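Local coordinates for putative nudix hydrolase family member (Chromobacterium violaceum, PDB 3F13), which is probably a magnesium-dependent hydrolase of the Nudix family, whose members typically cleave nucleoside diphosphates linked to another moiety, though its own substrate is not established, at residues 19-24 / 87-92; 13-18 / 76-81; 71-76 / 83-88. All coordinates share one frame; numbering follows the deposited sequence.

Interaction 1: residues 19-24 / 87-92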
ATOM      1  N   ALA B  19     -10.983  -8.107  -1.942  1.00 26.48           N
ATOM      2  CA  ALA B  19      -9.585  -7.907  -1.490  1.00 25.33           C
ATOM      3  C   ALA B  19      -9.383  -8.744  -0.234  1.00 24.98           C
ATOM      4  O   ALA B  19     -10.308  -8.873   0.566  1.00 27.40           O
ATOM      5  CB  ALA B  19      -9.279  -6.422  -1.178  1.00 25.67           C
ATOM      6  N   THR B  20      -8.189  -9.296  -0.026  1.00 25.45           N
ATOM      7  CA  THR B  20      -7.968 -10.100   1.163  1.00 25.47           C
ATOM      8  C   THR B  20      -6.624  -9.668   1.721  1.00 25.36           C
ATOM      9  O   THR B  20      -5.701  -9.466   0.905  1.00 24.14           O
ATOM     10  CB  THR B  20      -7.917 -11.586   0.777  1.00 26.51           C
ATOM     11  OG1 THR B  20      -9.242 -11.989   0.377  1.00 30.02           O
ATOM     12  CG2 THR B  20      -7.417 -12.466   1.944  1.00 26.29           C
ATOM     13  N   ALA B  21      -6.523  -9.485   3.048  1.00 25.06           N
ATOM     14  CA  ALA B  21      -5.253  -9.033   3.703  1.00 24.84           C
ATOM     15  C   ALA B  21      -4.561 -10.124   4.468  1.00 25.85           C
ATOM     16  O   ALA B  21      -5.198 -10.872   5.226  1.00 24.73           O
ATOM     17  CB  ALA B  21      -5.527  -7.884   4.695  1.00 25.60           C
ATOM     18  N   ILE B  22      -3.253 -10.170   4.312  1.00 24.23           N
ATOM     19  CA  ILE B  22      -2.412 -10.963   5.179  1.00 24.61           C
ATOM     20  C   ILE B  22      -1.696  -9.968   6.050  1.00 24.58           C
ATOM     21  O   ILE B  22      -0.881  -9.192   5.544  1.00 23.45           O
ATOM     22  CB  ILE B  22      -1.345 -11.726   4.397  1.00 25.24           C
ATOM     23  CG1 ILE B  22      -1.969 -12.874   3.584  1.00 27.27           C
ATOM     24  CG2 ILE B  22      -0.264 -12.227   5.397  1.00 24.19           C
ATOM     25  CD1 ILE B  22      -3.319 -12.614   3.055  1.00 32.78           C
ATOM     26  N   ILE B  23      -2.036  -9.945   7.350  1.00 24.84           N
ATOM     27  CA  ILE B  23      -1.429  -9.028   8.301  1.00 25.93           C
ATOM     28  C   ILE B  23      -0.688  -9.821   9.364  1.00 27.56           C
ATOM     29  O   ILE B  23      -1.321 -10.515  10.164  1.00 28.70           O
ATOM     30  CB  ILE B  23      -2.498  -8.189   9.005  1.00 24.19           C
ATOM     31  CG1 ILE B  23      -3.173  -7.285   7.989  1.00 25.30           C
ATOM     32  CG2 ILE B  23      -1.876  -7.324  10.115  1.00 25.30           C
ATOM     33  CD1 ILE B  23      -4.522  -6.722   8.513  1.00 27.95           C
ATOM     34  N   GLU B  24       0.632  -9.705   9.385  1.00 29.63           N
ATOM     35  CA  GLU B  24       1.423 -10.479  10.343  1.00 32.13           C
ATOM     36  C   GLU B  24       1.565  -9.691  11.648  1.00 33.28           C
ATOM     37  O   GLU B  24       2.155  -8.605  11.691  1.00 33.47           O
ATOM     38  CB  GLU B  24       2.792 -10.840   9.751  1.00 32.77           C
ATOM     39  CG  GLU B  24       2.711 -11.787   8.587  1.00 35.38           C
ATOM     40  CD  GLU B  24       3.657 -12.988   8.716  1.00 40.49           C
ATOM     41  OE1 GLU B  24       4.131 -13.258   9.844  1.00 43.97           O
ATOM     42  OE2 GLU B  24       3.925 -13.663   7.696  1.00 42.44           O
ATOM     43  N   TYR B  87      -3.037  -9.211  -0.460  1.00 21.11           N
ATOM     44  CA  TYR B  87      -1.994  -8.218  -0.134  1.00 23.49           C
ATOM     45  C   TYR B  87      -1.417  -8.433   1.262  1.00 23.39           C
ATOM     46  O   TYR B  87      -2.174  -8.663   2.227  1.00 24.96           O
ATOM     47  CB  TYR B  87      -2.568  -6.793  -0.080  1.00 21.98           C
ATOM     48  CG  TYR B  87      -3.388  -6.383  -1.287  1.00 21.14           C
ATOM     49  CD1 TYR B  87      -2.829  -5.575  -2.281  1.00 23.51           C
ATOM     50  CD2 TYR B  87      -4.712  -6.808  -1.442  1.00 22.05           C
ATOM     51  CE1 TYR B  87      -3.541  -5.183  -3.388  1.00 22.54           C
ATOM     52  CE2 TYR B  87      -5.463  -6.390  -2.575  1.00 21.02           C
ATOM     53  CZ  TYR B  87      -4.840  -5.610  -3.558  1.00 20.59           C
ATOM     54  OH  TYR B  87      -5.557  -5.174  -4.677  1.00 26.80           O
ATOM     55  N   LEU B  88      -0.114  -8.258   1.400  1.00 22.68           N
ATOM     56  CA  LEU B  88       0.544  -8.274   2.712  1.00 23.79           C
ATOM     57  C   LEU B  88       0.461  -6.829   3.179  1.00 25.19           C
ATOM     58  O   LEU B  88       0.885  -5.925   2.446  1.00 25.90           O
ATOM     59  CB  LEU B  88       2.019  -8.644   2.560  1.00 23.28           C
ATOM     60  CG  LEU B  88       2.840  -8.602   3.869  1.00 25.26           C
ATOM     61  CD1 LEU B  88       2.409  -9.675   4.858  1.00 25.03           C
ATOM     62  CD2 LEU B  88       4.342  -8.759   3.585  1.00 29.13           C
ATOM     63  N   CYS B  89      -0.135  -6.597   4.337  1.00 26.48           N
ATOM     64  CA  CYS B  89      -0.329  -5.224   4.837  1.00 28.96           C
ATOM     65  C   CYS B  89       0.357  -4.950   6.171  1.00 30.04           C
ATOM     66  O   CYS B  89       0.377  -5.807   7.039  1.00 29.43           O
ATOM     67  CB  CYS B  89      -1.813  -4.949   5.029  1.00 29.42           C
ATOM     68  SG  CYS B  89      -2.859  -5.355   3.602  1.00 31.23           S
ATOM     69  N   ILE B  90       0.871  -3.728   6.323  1.00 30.59           N
ATOM     70  CA  ILE B  90       1.361  -3.195   7.577  1.00 33.77           C
ATOM     71  C   ILE B  90       0.412  -2.087   8.062  1.00 34.20           C
ATOM     72  O   ILE B  90       0.005  -1.184   7.297  1.00 35.93           O
ATOM     73  CB  ILE B  90       2.698  -2.426   7.389  1.00 33.15           C
ATOM     74  CG1 ILE B  90       3.645  -3.129   6.434  1.00 35.34           C
ATOM     75  CG2 ILE B  90       3.285  -2.014   8.748  1.00 34.39           C
ATOM     76  CD1 ILE B  90       5.041  -2.533   6.519  1.00 36.89           C
ATOM     77  N   ALA B  91       0.065  -2.166   9.325  1.00 37.94           N
ATOM     78  CA  ALA B  91      -0.489  -1.042  10.091  1.00 40.14           C
ATOM     79  C   ALA B  91       0.182  -1.114  11.479  1.00 41.44           C
ATOM     80  O   ALA B  91       0.743  -2.145  11.843  1.00 42.57           O
ATOM     81  CB  ALA B  91      -2.019  -1.131  10.187  1.00 39.94           C
ATOM     82  N   GLN B  92       0.196  -0.013  12.215  1.00 43.97           N
ATOM     83  CA  GLN B  92       1.002   0.050  13.437  1.00 45.82           C
ATOM     84  C   GLN B  92       0.158   0.139  14.697  1.00 46.68           C
ATOM     85  O   GLN B  92       0.618   0.654  15.728  1.00 48.12           O
ATOM     86  CB  GLN B  92       1.990   1.224  13.390  1.00 46.55           C
TER
HETATM   87  O   HOH W   1       2.066  -7.802   7.935  1.00 34.72           O
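Leu-88 holds CG anti to its backbone N (chi1 176°), and Ile-22 sets its CG2 branch anti to its own N. The two side chains cross at about a right angle, and Leu-88 CD1 comes 3.7 Å from Ile-22 CG2. The same methyl, Leu-88 CD1, lies 3.4 Å from Ile-22 O. On the other face of the sheet, Cys-89 turns SG anti to its carbonyl carbon (chi1 -50°), and this brings SG to 3.8 Å from Ala-21 CB. The ring of Tyr-87 reaches back along that face to Ala-19. Small alanines suit this side, where Leu-56 and Ile-60 of the Nudix-box helix 52-64 pack against the sheet; the branched Ile-22 and Leu-88 instead fill the side covered by helix 118-132.

Parallel pairing holds the backbones. Ile-22 N gives an almost straight bond (177°) to Tyr-87 O at 2.8 Å, Ile-22 O accepts from Cys-89 N at 3.0 Å, and Tyr-87 N donates to Thr-20 O. Past Ile-23 a water takes the next rung, 2.8 Å from both Glu-24 N and Cys-89 O. The carboxylate of Glu-24 turns to Tyr-127 and Arg-131. Chemically, direct bonds and one bridging water pair the polar backbone atoms, so that both faces can offer largely apolar surface to the helices.

Interaction 2: residues 13-18 / 76-81; sequences SDLARR and DHITPF
Phe-81 meets Leu-15 and Ala-16, where strand 16-25 begins, through its carbonyl rather than its ring: CB points away from the other segment, and the ring packs on Pro-12 instead. Phe-81 O accepts from Ala-16 N at 3.0 Å, with an N-H...O angle of 157°. Leu-15 CA adds a weaker CA-H...O contact, 3.4 Å from Phe-81 O. A water donates to the same Phe-81 O at 2.7 Å and also to Asp-14 O, extending the link one residue back along the chain.

Leu-15 supplies the apolar half. Its chi1 of -57° puts CG beside the backbone N, and the two methyls beyond it meet the turn at separate points: CD1 is 4.2 Å from Ile-78 CB, while CD2 sits tightly, 3.1 Å from Pro-80 O. Leucine suits this surface position because its two methyls can cover separate parts of a bent backbone. The bend has its own internal bond, from Phe-81 N to Thr-79 OG1 at 3.2 Å, and that hydroxyl also pairs with Asn-82 N. Pro-80, already restricted in phi, fits between Thr-79 and Phe-81, the two ends of that bond.

Ala-16 O receives the backbone N of Ala-83, so Ala-16 bonds to residues two apart, as in parallel pairing. The ST turn at Thr-79 thus helps form the tip of the hairpin of strands 70-78 and 82-90, which meets the first strand of the mixed Nudix sheet.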
ATOM      1  N   SER B  13     -22.896 -15.598 -12.976  1.00 40.20           N
ATOM      2  CA  SER B  13     -22.633 -15.048 -14.305  1.00 40.41           C
ATOM      3  C   SER B  13     -21.232 -14.496 -14.423  1.00 39.87           C
ATOM      4  O   SER B  13     -20.728 -14.326 -15.537  1.00 40.91           O
ATOM      5  CB  SER B  13     -23.588 -13.894 -14.641  1.00 40.22           C
ATOM      6  OG  SER B  13     -24.901 -14.374 -14.872  1.00 43.72           O
ATOM      7  N   ASP B  14     -20.633 -14.161 -13.285  1.00 38.53           N
ATOM      8  CA  ASP B  14     -19.326 -13.484 -13.230  1.00 37.08           C
ATOM      9  C   ASP B  14     -18.788 -13.631 -11.799  1.00 35.34           C
ATOM     10  O   ASP B  14     -19.553 -13.909 -10.866  1.00 34.14           O
ATOM     11  CB  ASP B  14     -19.438 -11.987 -13.523  1.00 37.99           C
ATOM     12  CG  ASP B  14     -19.878 -11.680 -14.936  1.00 43.38           C
ATOM     13  OD1 ASP B  14     -19.090 -11.888 -15.895  1.00 48.41           O
ATOM     14  OD2 ASP B  14     -21.023 -11.191 -15.087  1.00 46.95           O
ATOM     15  N   LEU B  15     -17.486 -13.413 -11.623  1.00 32.90           N
ATOM     16  CA  LEU B  15     -16.861 -13.451 -10.294  1.00 31.38           C
ATOM     17  C   LEU B  15     -16.815 -12.054  -9.649  1.00 30.32           C
ATOM     18  O   LEU B  15     -16.441 -11.073 -10.312  1.00 31.14           O
ATOM     19  CB  LEU B  15     -15.417 -13.968 -10.417  1.00 30.37           C
ATOM     20  CG  LEU B  15     -15.222 -15.343 -11.052  1.00 29.10           C
ATOM     21  CD1 LEU B  15     -13.769 -15.840 -10.873  1.00 30.89           C
ATOM     22  CD2 LEU B  15     -16.214 -16.340 -10.414  1.00 29.44           C
ATOM     23  N   ALA B  16     -17.186 -11.947  -8.376  1.00 29.70           N
ATOM     24  CA  ALA B  16     -17.093 -10.665  -7.662  1.00 29.29           C
ATOM     25  C   ALA B  16     -15.673 -10.354  -7.226  1.00 28.12           C
ATOM     26  O   ALA B  16     -14.927 -11.248  -6.851  1.00 30.46           O
ATOM     27  CB  ALA B  16     -18.027 -10.628  -6.441  1.00 29.55           C
ATOM     28  N   ARG B  17     -15.313  -9.080  -7.249  1.00 28.04           N
ATOM     29  CA  ARG B  17     -13.926  -8.698  -6.872  1.00 28.07           C
ATOM     30  C   ARG B  17     -13.794  -8.554  -5.369  1.00 28.20           C
ATOM     31  O   ARG B  17     -14.567  -7.799  -4.738  1.00 28.94           O
ATOM     32  CB  ARG B  17     -13.539  -7.399  -7.557  1.00 27.59           C
ATOM     33  CG  ARG B  17     -13.427  -7.485  -9.096  1.00 28.22           C
ATOM     34  CD  ARG B  17     -13.039  -6.102  -9.671  1.00 28.06           C
ATOM     35  NE  ARG B  17     -14.017  -5.091  -9.246  1.00 26.71           N
ATOM     36  CZ  ARG B  17     -13.744  -3.960  -8.585  1.00 28.40           C
ATOM     37  NH1 ARG B  17     -14.738  -3.157  -8.249  1.00 28.98           N
ATOM     38  NH2 ARG B  17     -12.501  -3.585  -8.286  1.00 27.37           N
ATOM     39  N   ARG B  18     -12.855  -9.287  -4.758  1.00 26.93           N
ATOM     40  CA  ARG B  18     -12.680  -9.171  -3.317  1.00 26.64           C
ATOM     41  C   ARG B  18     -11.239  -8.804  -3.053  1.00 26.91           C
ATOM     42  O   ARG B  18     -10.376  -9.134  -3.876  1.00 26.94           O
ATOM     43  CB  ARG B  18     -13.021 -10.473  -2.596  1.00 28.07           C
ATOM     44  CG  ARG B  18     -14.527 -10.798  -2.674  1.00 28.34           C
ATOM     45  CD  ARG B  18     -14.893 -11.980  -1.810  1.00 31.17           C
ATOM     46  NE  ARG B  18     -14.742 -11.732  -0.372  1.00 34.78           N
ATOM     47  CZ  ARG B  18     -15.766 -11.450   0.432  1.00 36.16           C
ATOM     48  NH1 ARG B  18     -15.545 -11.237   1.721  1.00 37.87           N
ATOM     49  NH2 ARG B  18     -16.998 -11.363  -0.063  1.00 36.85           N
ATOM     50  N   ASP B  76      -3.315 -13.213  -7.111  1.00 28.03           N
ATOM     51  CA  ASP B  76      -4.759 -13.338  -7.269  1.00 30.65           C
ATOM     52  C   ASP B  76      -5.129 -14.743  -6.799  1.00 31.23           C
ATOM     53  O   ASP B  76      -4.342 -15.681  -6.959  1.00 31.08           O
ATOM     54  CB  ASP B  76      -5.171 -13.192  -8.735  1.00 31.79           C
ATOM     55  CG  ASP B  76      -4.671 -11.906  -9.367  1.00 36.34           C
ATOM     56  OD1 ASP B  76      -4.746 -10.830  -8.720  1.00 38.34           O
ATOM     57  OD2 ASP B  76      -4.163 -11.977 -10.515  1.00 41.20           O
ATOM     58  N   HIS B  77      -6.321 -14.903  -6.230  1.00 30.32           N
ATOM     59  CA  HIS B  77      -6.799 -16.208  -5.850  1.00 31.01           C
ATOM     60  C   HIS B  77      -8.247 -16.274  -6.335  1.00 31.15           C
ATOM     61  O   HIS B  77      -9.082 -15.512  -5.847  1.00 29.14           O
ATOM     62  CB  HIS B  77      -6.787 -16.345  -4.335  1.00 31.64           C
ATOM     63  CG  HIS B  77      -7.318 -17.652  -3.849  1.00 35.44           C
ATOM     64  ND1 HIS B  77      -6.542 -18.785  -3.778  1.00 35.32           N
ATOM     65  CD2 HIS B  77      -8.548 -18.010  -3.414  1.00 36.77           C
ATOM     66  CE1 HIS B  77      -7.269 -19.788  -3.317  1.00 37.49           C
ATOM     67  NE2 HIS B  77      -8.493 -19.345  -3.095  1.00 39.18           N
ATOM     68  N   ILE B  78      -8.549 -17.134  -7.308  1.00 30.70           N
ATOM     69  CA  ILE B  78      -9.949 -17.230  -7.744  1.00 30.53           C
ATOM     70  C   ILE B  78     -10.651 -18.472  -7.174  1.00 29.95           C
ATOM     71  O   ILE B  78     -10.070 -19.536  -7.022  1.00 29.18           O
ATOM     72  CB  ILE B  78     -10.138 -17.181  -9.289  1.00 31.42           C
ATOM     73  CG1 ILE B  78      -9.565 -18.444  -9.931  1.00 33.07           C
ATOM     74  CG2 ILE B  78      -9.475 -15.903  -9.867  1.00 33.17           C
ATOM     75  CD1 ILE B  78      -9.958 -18.661 -11.367  1.00 36.60           C
ATOM     76  N   THR B  79     -11.932 -18.313  -6.910  1.00 28.94           N
ATOM     77  CA  THR B  79     -12.768 -19.435  -6.482  1.00 30.20           C
ATOM     78  C   THR B  79     -13.997 -19.415  -7.394  1.00 30.31           C
ATOM     79  O   THR B  79     -14.078 -18.586  -8.295  1.00 29.27           O
ATOM     80  CB  THR B  79     -13.236 -19.218  -5.049  1.00 29.97           C
ATOM     81  OG1 THR B  79     -14.336 -18.308  -5.081  1.00 31.47           O
ATOM     82  CG2 THR B  79     -12.101 -18.605  -4.217  1.00 31.13           C
ATOM     83  N   PRO B  80     -14.986 -20.289  -7.134  1.00 31.32           N
ATOM     84  CA  PRO B  80     -16.069 -20.335  -8.117  1.00 32.13           C
ATOM     85  C   PRO B  80     -16.909 -19.085  -8.140  1.00 32.25           C
ATOM     86  O   PRO B  80     -17.530 -18.808  -9.168  1.00 32.76           O
ATOM     87  CB  PRO B  80     -16.896 -21.564  -7.685  1.00 32.65           C
ATOM     88  CG  PRO B  80     -15.852 -22.484  -7.014  1.00 32.60           C
ATOM     89  CD  PRO B  80     -15.010 -21.446  -6.219  1.00 32.33           C
ATOM     90  N   PHE B  81     -16.876 -18.318  -7.049  1.00 32.17           N
ATOM     91  CA  PHE B  81     -17.703 -17.125  -6.898  1.00 33.20           C
ATOM     92  C   PHE B  81     -16.980 -15.770  -6.888  1.00 31.70           C
ATOM     93  O   PHE B  81     -17.583 -14.745  -7.229  1.00 30.94           O
ATOM     94  CB  PHE B  81     -18.507 -17.236  -5.605  1.00 34.79           C
ATOM     95  CG  PHE B  81     -19.609 -18.260  -5.687  1.00 39.56           C
ATOM     96  CD1 PHE B  81     -20.884 -17.893  -6.117  1.00 44.22           C
ATOM     97  CD2 PHE B  81     -19.355 -19.577  -5.382  1.00 42.76           C
ATOM     98  CE1 PHE B  81     -21.901 -18.845  -6.213  1.00 45.77           C
ATOM     99  CE2 PHE B  81     -20.347 -20.533  -5.488  1.00 45.43           C
ATOM    100  CZ  PHE B  81     -21.627 -20.168  -5.908  1.00 46.37           C
TER
HETATM  101  O   HOH W   2     -20.154 -14.172  -7.752  1.00 60.56           O

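Interaction 3: residues 71-76 / 83-88; sequences MLYLFD and AHKVYL
Val-86 sits against Phe-75, its CB over one face of the ring and 4.1 Å from the ring centroid. A chi1 of 50° sets Phe-75 CG between the backbone N and the carbonyl carbon. A branched valine gives the flat ring a compact partner. Val-86 O takes Leu-74 N at 2.8 Å and, weakly, Phe-75 N at 3.5 Å, while Val-86 N donates to Phe-75 O.

Leu-88 pairs with Leu-72 through reciprocal backbone bonds, and its CB meets Leu-74 CD1 at 4.0 Å. Tyr-87 lies on the other side of the sheet, with Tyr-73; the two rings form an offset edge-to-face pair, the Tyr-73 edge toward the Tyr-87 face, planes at 65°. Met-71 CE makes an off-centre CH-pi contact 4.3 Å from the Tyr-87 ring centroid. Met-71 also packs on Met-71 of the second subunit.

Farther along, Asp-76 OD1 is gripped twice. Lys-85 NZ forms a salt bridge at 2.8 Å on the syn side, and Tyr-73 OH donates from above the carboxylate plane at 2.6 Å, probably stabilising the negative charge.

Two residues, Leu-74 and Phe-75, thus stand opposite the single Val-86: a classic beta bulge in an antiparallel hairpin of the Nudix sheet.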
ATOM      1  N   MET B  71       1.198  -1.678   1.824  1.00 23.95           N
ATOM      2  CA  MET B  71       0.643  -2.934   1.356  1.00 23.40           C
ATOM      3  C   MET B  71       1.484  -3.427   0.192  1.00 23.30           C
ATOM      4  O   MET B  71       1.989  -2.636  -0.620  1.00 23.78           O
ATOM      5  CB  MET B  71      -0.818  -2.687   0.877  1.00 25.47           C
ATOM      6  CG  MET B  71      -1.148  -1.207   0.107  1.00 21.95           C
ATOM      7  SD  MET B  71      -2.840  -1.298  -0.518  1.00 41.77           S
ATOM      8  CE  MET B  71      -3.418  -2.769   0.328  1.00 39.38           C
ATOM      9  N   LEU B  72       1.574  -4.732   0.044  1.00 22.56           N
ATOM     10  CA  LEU B  72       2.257  -5.295  -1.096  1.00 23.30           C
ATOM     11  C   LEU B  72       1.345  -6.315  -1.774  1.00 23.72           C
ATOM     12  O   LEU B  72       0.977  -7.320  -1.155  1.00 23.68           O
ATOM     13  CB  LEU B  72       3.564  -5.975  -0.650  1.00 23.73           C
ATOM     14  CG  LEU B  72       4.235  -6.790  -1.747  1.00 27.63           C
ATOM     15  CD1 LEU B  72       4.704  -5.815  -2.866  1.00 28.53           C
ATOM     16  CD2 LEU B  72       5.398  -7.573  -1.170  1.00 25.19           C
ATOM     17  N   TYR B  73       0.950  -6.059  -3.011  1.00 24.18           N
ATOM     18  CA  TYR B  73       0.161  -7.043  -3.772  1.00 24.12           C
ATOM     19  C   TYR B  73       0.954  -8.344  -3.954  1.00 24.67           C
ATOM     20  O   TYR B  73       2.077  -8.330  -4.467  1.00 23.83           O
ATOM     21  CB  TYR B  73      -0.288  -6.468  -5.139  1.00 24.79           C
ATOM     22  CG  TYR B  73      -0.788  -7.520  -6.109  1.00 25.98           C
ATOM     23  CD1 TYR B  73      -2.013  -8.158  -5.904  1.00 27.54           C
ATOM     24  CD2 TYR B  73       0.009  -7.957  -7.166  1.00 29.98           C
ATOM     25  CE1 TYR B  73      -2.457  -9.171  -6.770  1.00 27.31           C
ATOM     26  CE2 TYR B  73      -0.430  -8.952  -8.055  1.00 31.66           C
ATOM     27  CZ  TYR B  73      -1.673  -9.555  -7.828  1.00 32.59           C
ATOM     28  OH  TYR B  73      -2.145 -10.530  -8.677  1.00 36.18           O
ATOM     29  N   LEU B  74       0.386  -9.479  -3.510  1.00 24.80           N
ATOM     30  CA  LEU B  74       1.073 -10.768  -3.623  1.00 25.56           C
ATOM     31  C   LEU B  74       0.583 -11.585  -4.827  1.00 26.33           C
ATOM     32  O   LEU B  74       1.396 -12.026  -5.665  1.00 26.58           O
ATOM     33  CB  LEU B  74       0.868 -11.583  -2.342  1.00 26.26           C
ATOM     34  CG  LEU B  74       1.173 -10.820  -1.057  1.00 26.81           C
ATOM     35  CD1 LEU B  74       0.777 -11.617   0.209  1.00 26.87           C
ATOM     36  CD2 LEU B  74       2.681 -10.451  -1.082  1.00 28.18           C
ATOM     37  N   PHE B  75      -0.729 -11.800  -4.931  1.00 25.63           N
ATOM     38  CA  PHE B  75      -1.249 -12.642  -6.022  1.00 27.22           C
ATOM     39  C   PHE B  75      -2.765 -12.601  -6.060  1.00 27.05           C
ATOM     40  O   PHE B  75      -3.411 -12.055  -5.123  1.00 26.07           O
ATOM     41  CB  PHE B  75      -0.801 -14.111  -5.849  1.00 26.62           C
ATOM     42  CG  PHE B  75      -1.049 -14.688  -4.449  1.00 27.59           C
ATOM     43  CD1 PHE B  75      -2.292 -15.213  -4.104  1.00 28.20           C
ATOM     44  CD2 PHE B  75      -0.033 -14.724  -3.503  1.00 26.50           C
ATOM     45  CE1 PHE B  75      -2.532 -15.758  -2.803  1.00 24.83           C
ATOM     46  CE2 PHE B  75      -0.249 -15.262  -2.211  1.00 28.11           C
ATOM     47  CZ  PHE B  75      -1.529 -15.755  -1.864  1.00 27.63           C
ATOM     48  N   ASP B  76      -3.315 -13.213  -7.111  1.00 28.03           N
ATOM     49  CA  ASP B  76      -4.759 -13.338  -7.269  1.00 30.65           C
ATOM     50  C   ASP B  76      -5.129 -14.743  -6.799  1.00 31.23           C
ATOM     51  O   ASP B  76      -4.342 -15.681  -6.959  1.00 31.08           O
ATOM     52  CB  ASP B  76      -5.171 -13.192  -8.735  1.00 31.79           C
ATOM     53  CG  ASP B  76      -4.671 -11.906  -9.367  1.00 36.34           C
ATOM     54  OD1 ASP B  76      -4.746 -10.830  -8.720  1.00 38.34           O
ATOM     55  OD2 ASP B  76      -4.163 -11.977 -10.515  1.00 41.20           O
ATOM     56  N   ALA B  83     -13.147 -13.341  -7.158  1.00 27.46           N
ATOM     57  CA  ALA B  83     -11.768 -13.147  -7.596  1.00 27.34           C
ATOM     58  C   ALA B  83     -11.012 -12.291  -6.572  1.00 27.45           C
ATOM     59  O   ALA B  83     -11.255 -11.102  -6.487  1.00 27.30           O
ATOM     60  CB  ALA B  83     -11.707 -12.501  -8.987  1.00 27.02           C
ATOM     61  N   HIS B  84     -10.097 -12.898  -5.797  1.00 26.95           N
ATOM     62  CA  HIS B  84      -9.441 -12.152  -4.742  1.00 25.84           C
ATOM     63  C   HIS B  84      -8.149 -11.559  -5.264  1.00 26.20           C
ATOM     64  O   HIS B  84      -7.448 -12.218  -6.041  1.00 26.33           O
ATOM     65  CB  HIS B  84      -9.017 -13.077  -3.582  1.00 26.56           C
ATOM     66  CG  HIS B  84     -10.165 -13.687  -2.834  1.00 26.88           C
ATOM     67  ND1 HIS B  84     -10.539 -13.282  -1.569  1.00 29.86           N
ATOM     68  CD2 HIS B  84     -11.013 -14.685  -3.175  1.00 29.41           C
ATOM     69  CE1 HIS B  84     -11.560 -14.017  -1.156  1.00 30.60           C
ATOM     70  NE2 HIS B  84     -11.859 -14.884  -2.109  1.00 31.60           N
ATOM     71  N   LYS B  85      -7.846 -10.326  -4.880  1.00 25.26           N
ATOM     72  CA  LYS B  85      -6.419  -9.922  -4.843  1.00 24.88           C
ATOM     73  C   LYS B  85      -5.954 -10.018  -3.403  1.00 25.25           C
ATOM     74  O   LYS B  85      -6.631  -9.549  -2.476  1.00 24.17           O
ATOM     75  CB  LYS B  85      -6.179  -8.522  -5.388  1.00 24.66           C
ATOM     76  CG  LYS B  85      -6.180  -8.467  -6.918  1.00 29.34           C
ATOM     77  CD  LYS B  85      -5.865  -7.107  -7.461  1.00 33.72           C
ATOM     78  CE  LYS B  85      -5.853  -7.178  -8.978  1.00 36.63           C
ATOM     79  NZ  LYS B  85      -4.819  -8.131  -9.506  1.00 40.46           N
ATOM     80  N   VAL B  86      -4.764 -10.586  -3.210  1.00 23.24           N
ATOM     81  CA  VAL B  86      -4.253 -10.809  -1.870  1.00 23.68           C
ATOM     82  C   VAL B  86      -3.061  -9.895  -1.610  1.00 23.12           C
ATOM     83  O   VAL B  86      -2.169  -9.847  -2.451  1.00 23.92           O
ATOM     84  CB  VAL B  86      -3.781 -12.285  -1.746  1.00 24.12           C
ATOM     85  CG1 VAL B  86      -3.227 -12.590  -0.326  1.00 26.59           C
ATOM     86  CG2 VAL B  86      -4.965 -13.205  -2.045  1.00 24.35           C
ATOM     87  N   TYR B  87      -3.037  -9.211  -0.460  1.00 21.11           N
ATOM     88  CA  TYR B  87      -1.994  -8.218  -0.134  1.00 23.49           C
ATOM     89  C   TYR B  87      -1.417  -8.433   1.262  1.00 23.39           C
ATOM     90  O   TYR B  87      -2.174  -8.663   2.227  1.00 24.96           O
ATOM     91  CB  TYR B  87      -2.568  -6.793  -0.080  1.00 21.98           C
ATOM     92  CG  TYR B  87      -3.388  -6.383  -1.287  1.00 21.14           C
ATOM     93  CD1 TYR B  87      -2.829  -5.575  -2.281  1.00 23.51           C
ATOM     94  CD2 TYR B  87      -4.712  -6.808  -1.442  1.00 22.05           C
ATOM     95  CE1 TYR B  87      -3.541  -5.183  -3.388  1.00 22.54           C
ATOM     96  CE2 TYR B  87      -5.463  -6.390  -2.575  1.00 21.02           C
ATOM     97  CZ  TYR B  87      -4.840  -5.610  -3.558  1.00 20.59           C
ATOM     98  OH  TYR B  87      -5.557  -5.174  -4.677  1.00 26.80           O
ATOM     99  N   LEU B  88      -0.114  -8.258   1.400  1.00 22.68           N
ATOM    100  CA  LEU B  88       0.544  -8.274   2.712  1.00 23.79           C
ATOM    101  C   LEU B  88       0.461  -6.829   3.179  1.00 25.19           C
ATOM    102  O   LEU B  88       0.885  -5.925   2.446  1.00 25.90           O
ATOM    103  CB  LEU B  88       2.019  -8.644   2.560  1.00 23.28           C
ATOM    104  CG  LEU B  88       2.840  -8.602   3.869  1.00 25.26           C
ATOM    105  CD1 LEU B  88       2.409  -9.675   4.858  1.00 25.03           C
ATOM    106  CD2 LEU B  88       4.342  -8.759   3.585  1.00 29.13           C
TER

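Overall arrangement
From the N terminus, strand 16-25 supplies the first segment of interaction 2 and then, directly following, that of interaction 1. The chain then passes through strands 28-33 and 43-45 and the Nudix-box helix 52-64 before reaching strand 70-78. Interaction 3 closes the short hairpin with strand 82-90. Interactions 1 and 2 close much longer loops, with 62 and 57 residues between their segments. Interaction 2 crosses both others along the chain, whereas interactions 1 and 3 both finish on strand 82-90, sharing Tyr-87 and Leu-88. Strand 82-90 consequently lies between strand 16-25, parallel to it, and strand 70-78, antiparallel, while interaction 2 ties the hairpin's turn to the beginning of strand 16-25.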